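Local coordinates for surface glycan binding protein B (Bacteroides ovatus, PDB 6E57), which binds mixed-linkage beta-glucan, probably capturing cereal beta-glucan at the cell surface of the gut symbiont for its utilization, at residues 131-136 with 208-213; 145-150 with 217-222. All coordinates share one frame; numbering follows the deposited sequence.

Interaction 1: 131-136 with 208-213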
ATOM      1  N   ALA A 131      14.499   8.874  17.627  1.00 50.72           N
ATOM      2  CA  ALA A 131      13.611   7.956  18.337  1.00 50.83           C
ATOM      3  C   ALA A 131      12.478   8.728  19.030  1.00 51.49           C
ATOM      4  O   ALA A 131      11.319   8.305  18.983  1.00 50.28           O
ATOM      5  CB  ALA A 131      14.409   7.142  19.325  1.00 51.00           C
ATOM      6  N   ASP A 132      12.825   9.864  19.649  1.00 54.35           N
ATOM      7  CA  ASP A 132      11.920  10.634  20.508  1.00 54.39           C
ATOM      8  C   ASP A 132      11.101  11.648  19.693  1.00 51.46           C
ATOM      9  O   ASP A 132      10.175  12.248  20.229  1.00 51.83           O
ATOM     10  CB  ASP A 132      12.699  11.339  21.626  1.00 57.36           C
ATOM     11  CG  ASP A 132      13.123  10.439  22.780  1.00 60.40           C
ATOM     12  OD1 ASP A 132      12.689   9.265  22.815  1.00 59.59           O
ATOM     13  OD2 ASP A 132      13.883  10.923  23.648  1.00 61.53           O
ATOM     14  N   ASP A 133      11.438  11.844  18.413  1.00 51.16           N
ATOM     15  CA  ASP A 133      10.734  12.801  17.547  1.00 51.16           C
ATOM     16  C   ASP A 133       9.299  12.342  17.309  1.00 49.14           C
ATOM     17  O   ASP A 133       9.050  11.150  17.148  1.00 46.49           O
ATOM     18  CB  ASP A 133      11.398  12.941  16.174  1.00 51.47           C
ATOM     19  CG  ASP A 133      12.667  13.772  16.147  1.00 53.71           C
ATOM     20  OD1 ASP A 133      13.100  14.222  17.224  1.00 54.73           O
ATOM     21  OD2 ASP A 133      13.211  13.963  15.039  1.00 55.61           O
ATOM     22  N   PRO A 134       8.315  13.270  17.267  1.00 50.00           N
ATOM     23  CA  PRO A 134       7.031  12.999  16.622  1.00 49.57           C
ATOM     24  C   PRO A 134       7.283  12.687  15.140  1.00 48.17           C
ATOM     25  O   PRO A 134       7.956  13.458  14.454  1.00 48.71           O
ATOM     26  CB  PRO A 134       6.219  14.292  16.794  1.00 49.98           C
ATOM     27  CG  PRO A 134       6.904  15.017  17.937  1.00 51.73           C
ATOM     28  CD  PRO A 134       8.364  14.613  17.859  1.00 51.86           C
ATOM     29  N   GLN A 135       6.766  11.547  14.680  1.00 47.37           N
ATOM     30  CA  GLN A 135       7.049  11.047  13.346  1.00 48.74           C
ATOM     31  C   GLN A 135       5.839  10.266  12.825  1.00 47.87           C
ATOM     32  O   GLN A 135       5.031   9.770  13.606  1.00 46.65           O
ATOM     33  CB  GLN A 135       8.310  10.181  13.367  1.00 48.83           C
ATOM     34  CG  GLN A 135       8.208   8.955  14.262  1.00 48.51           C
ATOM     35  CD  GLN A 135       9.573   8.427  14.629  1.00 49.09           C
ATOM     36  OE1 GLN A 135      10.022   7.404  14.119  1.00 48.04           O
ATOM     37  NE2 GLN A 135      10.258   9.145  15.506  1.00 51.67           N
ATOM     38  N   SER A 136       5.734  10.179  11.496  1.00 47.54           N
ATOM     39  CA  SER A 136       4.633   9.504  10.836  1.00 46.01           C
ATOM     40  C   SER A 136       5.045   9.097   9.420  1.00 46.91           C
ATOM     41  O   SER A 136       5.568   9.915   8.666  1.00 45.14           O
ATOM     42  CB  SER A 136       3.406  10.381  10.817  1.00 46.60           C
ATOM     43  OG  SER A 136       2.290   9.687  10.278  1.00 47.30           O
ATOM     44  N   ASN A 208       8.700  23.548  18.172  1.00 54.76           N
ATOM     45  CA  ASN A 208       9.583  22.696  17.375  1.00 53.81           C
ATOM     46  C   ASN A 208       8.778  22.017  16.261  1.00 53.44           C
ATOM     47  O   ASN A 208       7.602  21.692  16.444  1.00 54.88           O
ATOM     48  CB  ASN A 208      10.282  21.638  18.229  1.00 54.65           C
ATOM     49  CG  ASN A 208      11.104  22.233  19.350  1.00 56.25           C
ATOM     50  OD1 ASN A 208      11.841  23.194  19.143  1.00 59.19           O
ATOM     51  ND2 ASN A 208      10.980  21.672  20.540  1.00 57.58           N
ATOM     52  N   GLN A 209       9.441  21.788  15.120  1.00 52.43           N
ATOM     53  CA  GLN A 209       8.807  21.249  13.923  1.00 50.71           C
ATOM     54  C   GLN A 209       9.522  19.962  13.492  1.00 49.34           C
ATOM     55  O   GLN A 209      10.739  19.844  13.620  1.00 50.58           O
ATOM     56  CB  GLN A 209       8.813  22.313  12.827  1.00 50.56           C
ATOM     57  CG  GLN A 209       8.022  23.554  13.210  1.00 51.07           C
ATOM     58  CD  GLN A 209       7.807  24.484  12.044  1.00 52.30           C
ATOM     59  OE1 GLN A 209       8.611  24.545  11.116  1.00 51.66           O
ATOM     60  NE2 GLN A 209       6.710  25.223  12.091  1.00 51.21           N
ATOM     61  N   TYR A 210       8.735  18.999  12.996  1.00 48.58           N
ATOM     62  CA  TYR A 210       9.219  17.687  12.582  1.00 49.37           C
ATOM     63  C   TYR A 210       8.522  17.282  11.281  1.00 49.53           C
ATOM     64  O   TYR A 210       7.340  17.572  11.093  1.00 52.24           O
ATOM     65  CB  TYR A 210       8.949  16.642  13.665  1.00 49.52           C
ATOM     66  CG  TYR A 210       9.431  17.014  15.043  1.00 51.83           C
ATOM     67  CD1 TYR A 210       8.623  17.728  15.914  1.00 51.83           C
ATOM     68  CD2 TYR A 210      10.696  16.653  15.480  1.00 52.34           C
ATOM     69  CE1 TYR A 210       9.056  18.074  17.184  1.00 52.74           C
ATOM     70  CE2 TYR A 210      11.144  16.988  16.748  1.00 53.96           C
ATOM     71  CZ  TYR A 210      10.321  17.701  17.602  1.00 53.30           C
ATOM     72  OH  TYR A 210      10.755  18.036  18.852  1.00 56.01           O
ATOM     73  N   GLY A 211       9.261  16.597  10.405  1.00 50.05           N
ATOM     74  CA  GLY A 211       8.754  16.175   9.104  1.00 50.03           C
ATOM     75  C   GLY A 211       7.884  14.936   9.215  1.00 49.54           C
ATOM     76  O   GLY A 211       8.141  14.067  10.053  1.00 50.64           O
ATOM     77  N   ALA A 212       6.849  14.866   8.365  1.00 48.23           N
ATOM     78  CA  ALA A 212       5.906  13.746   8.339  1.00 47.39           C
ATOM     79  C   ALA A 212       5.506  13.385   6.899  1.00 47.65           C
ATOM     80  O   ALA A 212       4.421  12.843   6.672  1.00 45.44           O
ATOM     81  CB  ALA A 212       4.703  14.100   9.176  1.00 46.44           C
ATOM     82  N   ASP A 213       6.393  13.676   5.937  1.00 47.38           N
ATOM     83  CA  ASP A 213       6.275  13.218   4.547  1.00 47.24           C
ATOM     84  C   ASP A 213       4.991  13.778   3.912  1.00 46.10           C
ATOM     85  O   ASP A 213       4.479  14.803   4.358  1.00 45.38           O
ATOM     86  CB  ASP A 213       6.426  11.694   4.479  1.00 49.62           C
ATOM     87  CG  ASP A 213       7.815  11.254   4.050  1.00 51.61           C
ATOM     88  OD1 ASP A 213       8.325  11.816   3.058  1.00 51.72           O
ATOM     89  OD2 ASP A 213       8.380  10.362   4.715  1.00 58.62           O
TER
HETATM   90  O   HOH W   1      10.074  13.445  12.254  1.00 45.88           O
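Tyr210 turns one face of its ring to Pro134 where the chain enters a domain whose strands are consistent with an immunoglobulin-like beta-sandwich; Tyr210 stands near the start of the domain's last strand, 209-217. With CG opposite the carbonyl carbon (chi1 -52°) and the ring turned square to the CA-CB bond, the aromatic face is presented to the proline. Pro134 CD sits 3.5 Å from the centroid of the Tyr210 ring, only 7° off the normal, a CH-pi contact over the middle of the face. Asp133 comes in obliquely, its OD1 3.4 Å from Tyr210 CE2 and its carboxylate plane turned 56° from the ring; that carboxylate also forms a salt bridge with Arg59. The phenol oxygen of Tyr210 hydrogen-bonds to Asp204. One residue on, Gly211 adds a water bridge in place of a direct backbone bond: the water donates to Gly211 O at 3.0 Å and to Pro134 O at 3.1 Å. Next, Ala212 meets Ser136 through their methyl and methylene carbons, CB to CB 4.3 Å. Arg143 bridges the two segments here, bonding to Ala212 O and Ser136 OG, while Ser136 OG is also held by Tyr154 O. Back in the entering chain, the loop that presents Asp133 and Pro134 is braced by Gln135, whose NE2 donates to Asp133 O over 2.9 Å, nearly in its own amide plane.

Interaction 2: 145-150 with 217-222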
ATOM      1  N   VAL A 145      -6.317  11.974   1.380  1.00 45.64           N
ATOM      2  CA  VAL A 145      -7.269  12.694   2.224  1.00 46.14           C
ATOM      3  C   VAL A 145      -8.166  13.564   1.340  1.00 47.30           C
ATOM      4  O   VAL A 145      -7.862  13.799   0.175  1.00 48.59           O
ATOM      5  CB  VAL A 145      -6.544  13.542   3.285  1.00 45.96           C
ATOM      6  CG1 VAL A 145      -5.624  12.693   4.147  1.00 47.40           C
ATOM      7  CG2 VAL A 145      -5.773  14.696   2.668  1.00 46.30           C
ATOM      8  N   SER A 146      -9.263  14.044   1.932  1.00 47.29           N
ATOM      9  CA  SER A 146     -10.298  14.794   1.234  1.00 49.22           C
ATOM     10  C   SER A 146     -10.594  16.082   2.000  1.00 50.18           C
ATOM     11  O   SER A 146     -10.706  16.062   3.225  1.00 48.66           O
ATOM     12  CB  SER A 146     -11.535  13.946   1.069  1.00 48.30           C
ATOM     13  OG  SER A 146     -12.603  14.693   0.508  1.00 50.21           O
ATOM     14  N   PRO A 147     -10.736  17.238   1.310  1.00 51.97           N
ATOM     15  CA  PRO A 147     -10.933  18.518   1.992  1.00 53.20           C
ATOM     16  C   PRO A 147     -12.301  18.594   2.685  1.00 54.55           C
ATOM     17  O   PRO A 147     -13.322  18.266   2.076  1.00 55.15           O
ATOM     18  CB  PRO A 147     -10.815  19.555   0.865  1.00 54.22           C
ATOM     19  CG  PRO A 147     -11.210  18.796  -0.382  1.00 53.98           C
ATOM     20  CD  PRO A 147     -10.728  17.378  -0.154  1.00 52.95           C
ATOM     21  N   GLY A 148     -12.287  19.008   3.959  1.00 54.64           N
ATOM     22  CA  GLY A 148     -13.478  19.105   4.800  1.00 55.39           C
ATOM     23  C   GLY A 148     -13.628  17.916   5.738  1.00 54.63           C
ATOM     24  O   GLY A 148     -14.329  18.009   6.746  1.00 54.13           O
ATOM     25  N   LYS A 149     -12.954  16.806   5.414  1.00 54.28           N
ATOM     26  CA  LYS A 149     -13.132  15.528   6.096  1.00 52.77           C
ATOM     27  C   LYS A 149     -11.969  15.285   7.062  1.00 50.55           C
ATOM     28  O   LYS A 149     -10.968  15.996   7.037  1.00 49.57           O
ATOM     29  CB  LYS A 149     -13.219  14.394   5.069  1.00 53.50           C
ATOM     30  CG  LYS A 149     -14.230  14.626   3.957  1.00 56.53           C
ATOM     31  CD  LYS A 149     -14.799  13.352   3.390  1.00 60.44           C
ATOM     32  CE  LYS A 149     -15.938  13.604   2.427  1.00 65.10           C
ATOM     33  NZ  LYS A 149     -16.558  12.336   1.983  1.00 67.89           N
ATOM     34  N   THR A 150     -12.133  14.260   7.904  1.00 49.89           N
ATOM     35  CA  THR A 150     -11.139  13.836   8.881  1.00 48.37           C
ATOM     36  C   THR A 150     -10.160  12.866   8.208  1.00 45.81           C
ATOM     37  O   THR A 150     -10.534  12.146   7.281  1.00 44.62           O
ATOM     38  CB  THR A 150     -11.814  13.203  10.108  1.00 48.70           C
ATOM     39  OG1 THR A 150     -12.558  12.058   9.688  1.00 50.29           O
ATOM     40  CG2 THR A 150     -12.740  14.157  10.830  1.00 49.76           C
ATOM     41  N   VAL A 217      -4.290  15.378  -1.429  1.00 47.85           N
ATOM     42  CA  VAL A 217      -5.632  15.934  -1.302  1.00 48.59           C
ATOM     43  C   VAL A 217      -6.363  15.760  -2.638  1.00 48.29           C
ATOM     44  O   VAL A 217      -5.884  16.233  -3.669  1.00 48.03           O
ATOM     45  CB  VAL A 217      -5.574  17.419  -0.894  1.00 49.53           C
ATOM     46  CG1 VAL A 217      -6.961  18.007  -0.678  1.00 50.94           C
ATOM     47  CG2 VAL A 217      -4.707  17.626   0.336  1.00 49.10           C
ATOM     48  N   THR A 218      -7.525  15.095  -2.601  1.00 48.07           N
ATOM     49  CA  THR A 218      -8.349  14.864  -3.792  1.00 49.28           C
ATOM     50  C   THR A 218      -9.836  14.978  -3.437  1.00 50.26           C
ATOM     51  O   THR A 218     -10.257  14.600  -2.338  1.00 48.42           O
ATOM     52  CB  THR A 218      -8.051  13.498  -4.427  1.00 49.16           C
ATOM     53  OG1 THR A 218      -8.890  13.345  -5.573  1.00 50.74           O
ATOM     54  CG2 THR A 218      -8.272  12.338  -3.483  1.00 48.76           C
ATOM     55  N   ASN A 219     -10.613  15.500  -4.396  1.00 51.22           N
ATOM     56  CA  ASN A 219     -12.072  15.538  -4.348  1.00 53.48           C
ATOM     57  C   ASN A 219     -12.658  14.340  -5.106  1.00 52.01           C
ATOM     58  O   ASN A 219     -13.860  14.078  -5.012  1.00 56.89           O
ATOM     59  CB  ASN A 219     -12.626  16.827  -4.956  1.00 54.08           C
ATOM     60  CG  ASN A 219     -12.188  18.066  -4.207  1.00 56.28           C
ATOM     61  OD1 ASN A 219     -12.512  18.230  -3.034  1.00 55.12           O
ATOM     62  ND2 ASN A 219     -11.459  18.943  -4.878  1.00 59.56           N
ATOM     63  N   ALA A 220     -11.809  13.625  -5.857  1.00 49.08           N
ATOM     64  CA  ALA A 220     -12.250  12.552  -6.732  1.00 48.19           C
ATOM     65  C   ALA A 220     -12.687  11.348  -5.897  1.00 46.69           C
ATOM     66  O   ALA A 220     -12.124  11.077  -4.832  1.00 47.28           O
ATOM     67  CB  ALA A 220     -11.146  12.171  -7.686  1.00 47.49           C
ATOM     68  N   SER A 221     -13.706  10.644  -6.399  1.00 47.22           N
ATOM     69  CA  SER A 221     -14.053   9.326  -5.922  1.00 46.03           C
ATOM     70  C   SER A 221     -12.972   8.350  -6.395  1.00 43.93           C
ATOM     71  O   SER A 221     -12.982   7.925  -7.547  1.00 44.28           O
ATOM     72  CB  SER A 221     -15.423   8.933  -6.402  1.00 47.94           C
ATOM     73  OG  SER A 221     -16.368   9.953  -6.110  1.00 50.69           O
ATOM     74  N   LEU A 222     -12.020   8.045  -5.505  1.00 41.40           N
ATOM     75  CA  LEU A 222     -10.848   7.248  -5.843  1.00 40.64           C
ATOM     76  C   LEU A 222     -10.929   5.894  -5.132  1.00 40.41           C
ATOM     77  O   LEU A 222     -10.776   5.814  -3.919  1.00 39.13           O
ATOM     78  CB  LEU A 222      -9.583   8.014  -5.441  1.00 39.64           C
ATOM     79  CG  LEU A 222      -8.258   7.318  -5.743  1.00 39.42           C
ATOM     80  CD1 LEU A 222      -8.030   7.213  -7.240  1.00 39.69           C
ATOM     81  CD2 LEU A 222      -7.101   8.050  -5.081  1.00 38.87           C
TER
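Val145 and Val217 pair side by side in a parallel beta bridge, their side chains on the same side of the sheet. Val217 shares out its two methyls: CG1, anti to the backbone N (chi1 -177°), lies 3.9 Å from Pro147 CD, while CG2 meets Val145 CG2 at the same separation of 3.9 Å. Beside them, Thr218 N donates to Val145 O (3.1 Å) in a nearly straight bond. Pro147 also packs against Asn219, the two side chains crossing at about a right angle. Replacing Pro147 by an alanine removes the ring and would probably leave Val217 CG1 without its neighbour and the turn backbone freer to move. The proline occupies the second position of a type II beta turn running from Ser146 to Lys149, with Gly148 third, where the positive phi suits glycine. Across from it the chain bends in an ST turn, Thr218 OG1 accepting from Ala220 N at 2.9 Å. Farther out, Asn242 fixes both bends: its OD1 bonds to Ser146 OG, and its ND2 to Thr218 O and Ala220 O. Lys149 reaches on to a salt bridge with Glu244.

In the fold
Read from the N terminus, the chain leaves the first sheet at strand 118-128 and passes through 131-136, where interaction 1 awaits a partner 72 residues later. Interaction 2 begins soon after, at the end of strand 144-145. Several strands follow, among them 163-166, 169-171 and 196-203 of the same sheet, before strand 209-217 returns, first closing interaction 1 near its start and then interaction 2 at its end. The two loops therefore cross rather than nest, their centres about 24 Å apart. Interaction 1 marks the side where the preceding domain contributes Arg59; interaction 2 marks the exit, where 217-222 leads into strand 222-225 of the following region.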